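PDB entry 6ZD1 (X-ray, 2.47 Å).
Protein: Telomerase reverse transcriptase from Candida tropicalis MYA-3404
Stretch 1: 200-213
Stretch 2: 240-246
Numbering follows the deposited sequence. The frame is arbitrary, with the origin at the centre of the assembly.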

ATOM      1  N   ILE A 200      -4.289  23.987   7.221  1.00 74.61           N
ATOM      2  CA  ILE A 200      -5.028  23.875   5.968  1.00 72.37           C
ATOM      3  C   ILE A 200      -5.544  22.456   5.756  1.00 71.66           C
ATOM      4  O   ILE A 200      -6.571  22.261   5.097  1.00 71.83           O
ATOM      5  CB  ILE A 200      -4.166  24.347   4.783  1.00 78.15           C
ATOM      6  CG1 ILE A 200      -5.059  24.763   3.613  1.00 88.62           C
ATOM      7  CG2 ILE A 200      -3.205  23.260   4.337  1.00 76.03           C
ATOM      8  CD1 ILE A 200      -6.034  25.872   3.952  1.00 97.79           C
ATOM      9  N   TRP A 201      -4.872  21.446   6.315  1.00 67.73           N
ATOM     10  CA  TRP A 201      -5.385  20.087   6.180  1.00 73.82           C
ATOM     11  C   TRP A 201      -6.675  19.904   6.969  1.00 76.26           C
ATOM     12  O   TRP A 201      -7.624  19.282   6.476  1.00 78.65           O
ATOM     13  CB  TRP A 201      -4.338  19.068   6.632  1.00 72.16           C
ATOM     14  CG  TRP A 201      -4.881  17.667   6.671  1.00 65.48           C
ATOM     15  CD1 TRP A 201      -5.311  16.984   7.772  1.00 64.14           C
ATOM     16  CD2 TRP A 201      -5.072  16.788   5.554  1.00 69.61           C
ATOM     17  NE1 TRP A 201      -5.752  15.731   7.411  1.00 62.25           N
ATOM     18  CE2 TRP A 201      -5.614  15.586   6.055  1.00 67.98           C
ATOM     19  CE3 TRP A 201      -4.836  16.901   4.179  1.00 73.72           C
ATOM     20  CZ2 TRP A 201      -5.924  14.504   5.231  1.00 68.91           C
ATOM     21  CZ3 TRP A 201      -5.141  15.825   3.362  1.00 76.32           C
ATOM     22  CH2 TRP A 201      -5.677  14.641   3.892  1.00 75.27           C
ATOM     23  N   ASN A 202      -6.738  20.454   8.186  1.00 74.44           N
ATOM     24  CA  ASN A 202      -7.961  20.346   8.977  1.00 77.57           C
ATOM     25  C   ASN A 202      -9.120  21.048   8.287  1.00 69.64           C
ATOM     26  O   ASN A 202     -10.258  20.570   8.326  1.00 78.56           O
ATOM     27  CB  ASN A 202      -7.743  20.919  10.378  1.00 62.28           C
ATOM     28  CG  ASN A 202      -6.785  20.085  11.207  1.00 74.50           C
ATOM     29  OD1 ASN A 202      -6.642  18.880  10.992  1.00 79.62           O
ATOM     30  ND2 ASN A 202      -6.124  20.724  12.163  1.00 78.74           N
ATOM     31  N   GLU A 203      -8.843  22.177   7.633  1.00 73.16           N
ATOM     32  CA  GLU A 203      -9.897  22.908   6.939  1.00 80.10           C
ATOM     33  C   GLU A 203     -10.403  22.118   5.738  1.00 84.03           C
ATOM     34  O   GLU A 203     -11.615  21.969   5.545  1.00 89.65           O
ATOM     35  CB  GLU A 203      -9.372  24.284   6.517  1.00 71.46           C
ATOM     36  CG  GLU A 203     -10.426  25.373   6.395  1.00 83.64           C
ATOM     37  CD  GLU A 203     -10.911  25.561   4.973  1.00111.73           C
ATOM     38  OE1 GLU A 203     -12.131  25.432   4.739  1.00119.50           O
ATOM     39  OE2 GLU A 203     -10.070  25.836   4.090  1.00114.94           O
ATOM     40  N   LEU A 204      -9.486  21.586   4.925  1.00 85.86           N
ATOM     41  CA  LEU A 204      -9.894  20.772   3.785  1.00 85.77           C
ATOM     42  C   LEU A 204     -10.622  19.512   4.234  1.00 80.51           C
ATOM     43  O   LEU A 204     -11.642  19.132   3.648  1.00 82.72           O
ATOM     44  CB  LEU A 204      -8.679  20.397   2.942  1.00 89.79           C
ATOM     45  CG  LEU A 204      -7.917  21.544   2.283  1.00 92.60           C
ATOM     46  CD1 LEU A 204      -6.778  20.980   1.455  1.00 78.28           C
ATOM     47  CD2 LEU A 204      -8.851  22.395   1.435  1.00 85.02           C
ATOM     48  N   SER A 205     -10.110  18.852   5.275  1.00 76.25           N
ATOM     49  CA  SER A 205     -10.677  17.576   5.700  1.00 75.07           C
ATOM     50  C   SER A 205     -12.070  17.760   6.290  1.00 89.51           C
ATOM     51  O   SER A 205     -12.996  17.010   5.959  1.00 92.44           O
ATOM     52  CB  SER A 205      -9.747  16.896   6.706  1.00 70.66           C
ATOM     53  OG  SER A 205      -9.573  17.695   7.859  1.00 84.19           O
ATOM     54  N   SER A 206     -12.239  18.752   7.168  1.00 86.31           N
ATOM     55  CA  SER A 206     -13.545  18.966   7.784  1.00 85.76           C
ATOM     56  C   SER A 206     -14.596  19.324   6.740  1.00 83.59           C
ATOM     57  O   SER A 206     -15.753  18.907   6.848  1.00 87.28           O
ATOM     58  CB  SER A 206     -13.454  20.060   8.850  1.00 90.07           C
ATOM     59  OG  SER A 206     -12.630  19.658   9.931  1.00115.81           O
ATOM     60  N   ASN A 207     -14.205  20.081   5.712  1.00 86.42           N
ATOM     61  CA  ASN A 207     -15.157  20.467   4.674  1.00 91.68           C
ATOM     62  C   ASN A 207     -15.623  19.261   3.868  1.00 99.96           C
ATOM     63  O   ASN A 207     -16.830  19.046   3.699  1.00104.10           O
ATOM     64  CB  ASN A 207     -14.536  21.517   3.755  1.00 89.99           C
ATOM     65  CG  ASN A 207     -14.327  22.846   4.446  1.00105.46           C
ATOM     66  OD1 ASN A 207     -15.009  23.167   5.420  1.00107.18           O
ATOM     67  ND2 ASN A 207     -13.381  23.630   3.944  1.00100.98           N
ATOM     68  N   TRP A 208     -14.681  18.467   3.348  1.00 83.10           N
ATOM     69  CA  TRP A 208     -15.062  17.323   2.523  1.00 87.15           C
ATOM     70  C   TRP A 208     -15.861  16.304   3.325  1.00 84.20           C
ATOM     71  O   TRP A 208     -16.859  15.763   2.836  1.00 90.29           O
ATOM     72  CB  TRP A 208     -13.822  16.666   1.915  1.00 91.55           C
ATOM     73  CG  TRP A 208     -14.126  15.384   1.182  1.00 92.60           C
ATOM     74  CD1 TRP A 208     -14.160  14.120   1.709  1.00 82.27           C
ATOM     75  CD2 TRP A 208     -14.447  15.244  -0.209  1.00 89.37           C
ATOM     76  NE1 TRP A 208     -14.481  13.207   0.732  1.00 82.25           N
ATOM     77  CE2 TRP A 208     -14.661  13.870  -0.453  1.00 85.14           C
ATOM     78  CE3 TRP A 208     -14.574  16.146  -1.270  1.00 97.30           C
ATOM     79  CZ2 TRP A 208     -14.993  13.380  -1.714  1.00100.06           C
ATOM     80  CZ3 TRP A 208     -14.906  15.657  -2.523  1.00106.57           C
ATOM     81  CH2 TRP A 208     -15.110  14.286  -2.735  1.00108.09           C
ATOM     82  N   ILE A 209     -15.439  16.037   4.563  1.00 82.37           N
ATOM     83  CA  ILE A 209     -16.116  15.036   5.383  1.00 79.40           C
ATOM     84  C   ILE A 209     -17.551  15.461   5.673  1.00 86.73           C
ATOM     85  O   ILE A 209     -18.477  14.643   5.626  1.00 96.61           O
ATOM     86  CB  ILE A 209     -15.313  14.775   6.672  1.00 78.52           C
ATOM     87  CG1 ILE A 209     -14.009  14.043   6.340  1.00 79.77           C
ATOM     88  CG2 ILE A 209     -16.130  13.974   7.672  1.00 68.70           C
ATOM     89  CD1 ILE A 209     -13.155  13.706   7.550  1.00 76.56           C
ATOM     90  N   THR A 210     -17.762  16.748   5.964  1.00 91.25           N
ATOM     91  CA  THR A 210     -19.116  17.237   6.219  1.00 95.51           C
ATOM     92  C   THR A 210     -20.014  17.055   5.000  1.00 97.12           C
ATOM     93  O   THR A 210     -21.182  16.668   5.131  1.00102.28           O
ATOM     94  CB  THR A 210     -19.074  18.707   6.642  1.00 92.66           C
ATOM     95  OG1 THR A 210     -18.354  18.830   7.874  1.00 99.94           O
ATOM     96  CG2 THR A 210     -20.482  19.251   6.833  1.00 78.46           C
ATOM     97  N   LYS A 211     -19.488  17.327   3.805  1.00 89.43           N
ATOM     98  CA  LYS A 211     -20.276  17.138   2.590  1.00 93.30           C
ATOM     99  C   LYS A 211     -20.490  15.658   2.295  1.00100.90           C
ATOM    100  O   LYS A 211     -21.595  15.247   1.917  1.00100.84           O
ATOM    101  CB  LYS A 211     -19.596  17.837   1.415  1.00101.95           C
ATOM    102  CG  LYS A 211     -19.415  19.335   1.625  1.00106.53           C
ATOM    103  CD  LYS A 211     -18.493  19.946   0.580  1.00106.09           C
ATOM    104  CE  LYS A 211     -18.243  21.425   0.859  1.00116.63           C
ATOM    105  NZ  LYS A 211     -17.670  21.665   2.217  1.00113.82           N
ATOM    106  N   TYR A 212     -19.446  14.840   2.461  1.00 95.51           N
ATOM    107  CA  TYR A 212     -19.569  13.410   2.200  1.00 93.31           C
ATOM    108  C   TYR A 212     -20.510  12.734   3.193  1.00 97.77           C
ATOM    109  O   TYR A 212     -21.189  11.764   2.837  1.00 95.57           O
ATOM    110  CB  TYR A 212     -18.183  12.759   2.239  1.00 84.60           C
ATOM    111  CG  TYR A 212     -18.184  11.250   2.102  1.00 84.45           C
ATOM    112  CD1 TYR A 212     -18.180  10.645   0.849  1.00 83.89           C
ATOM    113  CD2 TYR A 212     -18.169  10.432   3.225  1.00 83.42           C
ATOM    114  CE1 TYR A 212     -18.175   9.265   0.722  1.00 86.20           C
ATOM    115  CE2 TYR A 212     -18.165   9.054   3.108  1.00 82.03           C
ATOM    116  CZ  TYR A 212     -18.167   8.475   1.857  1.00 84.35           C
ATOM    117  OH  TYR A 212     -18.161   7.104   1.747  1.00 84.57           O
ATOM    118  N   ALA A 213     -20.577  13.236   4.430  1.00 94.80           N
ATOM    119  CA  ALA A 213     -21.419  12.610   5.445  1.00 85.25           C
ATOM    120  C   ALA A 213     -22.900  12.818   5.164  1.00100.80           C
ATOM    121  O   ALA A 213     -23.724  11.963   5.514  1.00103.89           O
ATOM    122  CB  ALA A 213     -21.069  13.152   6.830  1.00 90.70           C
TER
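Stretch 2, residues 240-246: RGGFRVI

Residues 240-246 lie against the helix formed by residues 200-213. The helix is continuous through the whole stretch, held by regular i to i+4 backbone hydrogen bonds such as W208 N to L204 O (3.1 Å) and Y212 N to W208 O (2.8 Å). It offers the second segment one row of side chains, W201, L204, W208 and Y212, spaced three or four residues apart and therefore on the same side of the helix. Stretch 2 crosses this row obliquely, as a loop that becomes a strand at R244. No hydrogen bond links the two segments; the contact is made by aromatic and aliphatic packing and buries 405 Å², both sides summed.

R240 begins the segment with phi/psi of 53/-110° and does not touch the helix. G241, at -64/-1°, only grazes it, its O lying 4.4 Å from W208 CZ3. At G242 the backbone opens to -169/-139° and comes down on the indole of W208; the two CA atoms, 7.1 Å apart, are the nearest pair across the segments. G242 CA lies 3.5 Å from W208 CZ3 and 3.9 Å from the centroid of the six-membered ring, over its face, in a CH-pi contact. The absence of a side chain permits this approach: a CB built on G242 would point toward the helix and fall 2.3 Å from W208 CZ3, a clash.

F243 continues in an extended conformation (-138/151°) and is the most extensively covered residue of the contact. Its CB sits over the five-membered ring of W208, 4.0 Å from the centroid and 12° off the normal, so backbone and side chain of successive residues cover the same indole. With chi1 at -57° (m), the phenyl ring turns its edge toward the face of W208; the planes meet at 70°, the centroids are 5.2 Å apart, and F243 CD1 lies 3.5 Å from W208 CG. The ring also reaches the earlier part of the helix, where F243 CZ approaches L204 CB at 3.9 Å and F243 CE2 approaches W201 CZ3 at 3.7 Å. The W201 and F243 planes are nearly perpendicular, at 88°. The carbonyl of F243 stays beside W208 as well, with F243 O 3.2 Å from W208 CZ2.

At R244 the strand begins, and CA-to-CB points away from the helix, leaving this side chain without a contact here. The alternation of an extended chain then brings V245 back toward the helix, where it packs against both W208 and Y212. V245 CG2 lies at the edge of the W208 indole, 3.6 Å from NE1, and over the face of Y212, 3.6 Å from the ring centroid and only 4° off the normal. V245 CG1 adds a contact of 3.8 Å to Y212 CE2. I246 is already out of reach, and the strand continues beyond it.

Read in order, the contacts of F243 and V245 thus advance from the W201 end of the row to Y212.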

ATOM      1  N   ARG A 240      -7.657  13.779  -6.551  1.00 91.42           N
ATOM      2  CA  ARG A 240      -7.895  14.897  -7.503  1.00 99.15           C
ATOM      3  C   ARG A 240      -8.812  15.967  -6.896  1.00 95.07           C
ATOM      4  O   ARG A 240      -8.371  16.671  -5.966  1.00101.60           O
ATOM      5  CB  ARG A 240      -8.480  14.363  -8.816  1.00110.26           C
ATOM      6  CG  ARG A 240      -7.852  13.062  -9.294  1.00115.55           C
ATOM      7  CD  ARG A 240      -8.440  12.590 -10.610  1.00116.66           C
ATOM      8  NE  ARG A 240      -7.426  12.412 -11.639  1.00128.99           N
ATOM      9  CZ  ARG A 240      -7.459  12.987 -12.836  1.00135.04           C
ATOM     10  NH1 ARG A 240      -8.462  13.783 -13.160  1.00136.68           N
ATOM     11  NH2 ARG A 240      -6.488  12.763 -13.704  1.00143.78           N
ATOM     12  N   GLY A 241     -10.040  16.073  -7.418  1.00115.61           N
ATOM     13  CA  GLY A 241     -10.993  17.085  -7.007  1.00108.84           C
ATOM     14  C   GLY A 241     -11.467  17.030  -5.563  1.00107.87           C
ATOM     15  O   GLY A 241     -12.242  17.894  -5.142  1.00109.97           O
ATOM     16  N   GLY A 242     -11.009  16.052  -4.782  1.00100.69           N
ATOM     17  CA  GLY A 242     -11.588  15.768  -3.482  1.00 97.45           C
ATOM     18  C   GLY A 242     -10.733  14.803  -2.688  1.00 98.43           C
ATOM     19  O   GLY A 242      -9.504  14.927  -2.654  1.00 95.43           O
ATOM     20  N   PHE A 243     -11.368  13.861  -1.999  1.00 93.71           N
ATOM     21  CA  PHE A 243     -10.623  12.847  -1.280  1.00 90.39           C
ATOM     22  C   PHE A 243     -11.280  11.491  -1.486  1.00 88.16           C
ATOM     23  O   PHE A 243     -12.490  11.391  -1.714  1.00 91.10           O
ATOM     24  CB  PHE A 243     -10.526  13.175   0.220  1.00 90.28           C
ATOM     25  CG  PHE A 243      -9.900  14.515   0.515  1.00 85.23           C
ATOM     26  CD1 PHE A 243     -10.680  15.661   0.569  1.00 84.13           C
ATOM     27  CD2 PHE A 243      -8.537  14.629   0.741  1.00 82.73           C
ATOM     28  CE1 PHE A 243     -10.117  16.895   0.838  1.00 84.05           C
ATOM     29  CE2 PHE A 243      -7.965  15.863   1.010  1.00 93.83           C
ATOM     30  CZ  PHE A 243      -8.758  16.997   1.057  1.00 96.86           C
ATOM     31  N   ARG A 244     -10.456  10.450  -1.433  1.00 86.34           N
ATOM     32  CA  ARG A 244     -10.954   9.110  -1.191  1.00 84.77           C
ATOM     33  C   ARG A 244     -11.228   8.978   0.295  1.00 85.31           C
ATOM     34  O   ARG A 244     -10.464   9.481   1.124  1.00 84.45           O
ATOM     35  CB  ARG A 244      -9.937   8.058  -1.630  1.00 86.55           C
ATOM     36  CG  ARG A 244     -10.265   7.354  -2.930  1.00 89.80           C
ATOM     37  CD  ARG A 244     -10.324   5.846  -2.760  1.00 96.15           C
ATOM     38  NE  ARG A 244      -9.238   5.328  -1.932  1.00 92.05           N
ATOM     39  CZ  ARG A 244      -8.002   5.103  -2.366  1.00 91.81           C
ATOM     40  NH1 ARG A 244      -7.681   5.362  -3.626  1.00102.15           N
ATOM     41  NH2 ARG A 244      -7.084   4.624  -1.537  1.00 91.27           N
ATOM     42  N   VAL A 245     -12.320   8.311   0.633  1.00 85.43           N
ATOM     43  CA  VAL A 245     -12.707   8.119   2.022  1.00 83.62           C
ATOM     44  C   VAL A 245     -12.339   6.693   2.398  1.00 82.57           C
ATOM     45  O   VAL A 245     -12.886   5.729   1.851  1.00 86.00           O
ATOM     46  CB  VAL A 245     -14.198   8.401   2.243  1.00 83.16           C
ATOM     47  CG1 VAL A 245     -14.540   8.263   3.717  1.00 78.70           C
ATOM     48  CG2 VAL A 245     -14.550   9.792   1.739  1.00 90.96           C
ATOM     49  N   ILE A 246     -11.386   6.561   3.312  1.00 80.47           N
ATOM     50  CA  ILE A 246     -10.963   5.275   3.846  1.00 79.08           C
ATOM     51  C   ILE A 246     -11.313   5.248   5.325  1.00 79.21           C
ATOM     52  O   ILE A 246     -11.177   6.260   6.023  1.00 76.85           O
ATOM     53  CB  ILE A 246      -9.454   5.037   3.633  1.00 80.50           C
ATOM     54  CG1 ILE A 246      -9.094   5.209   2.156  1.00 81.94           C
ATOM     55  CG2 ILE A 246      -9.051   3.652   4.120  1.00 90.55           C
ATOM     56  CD1 ILE A 246      -9.895   4.318   1.233  1.00 82.51           C
TER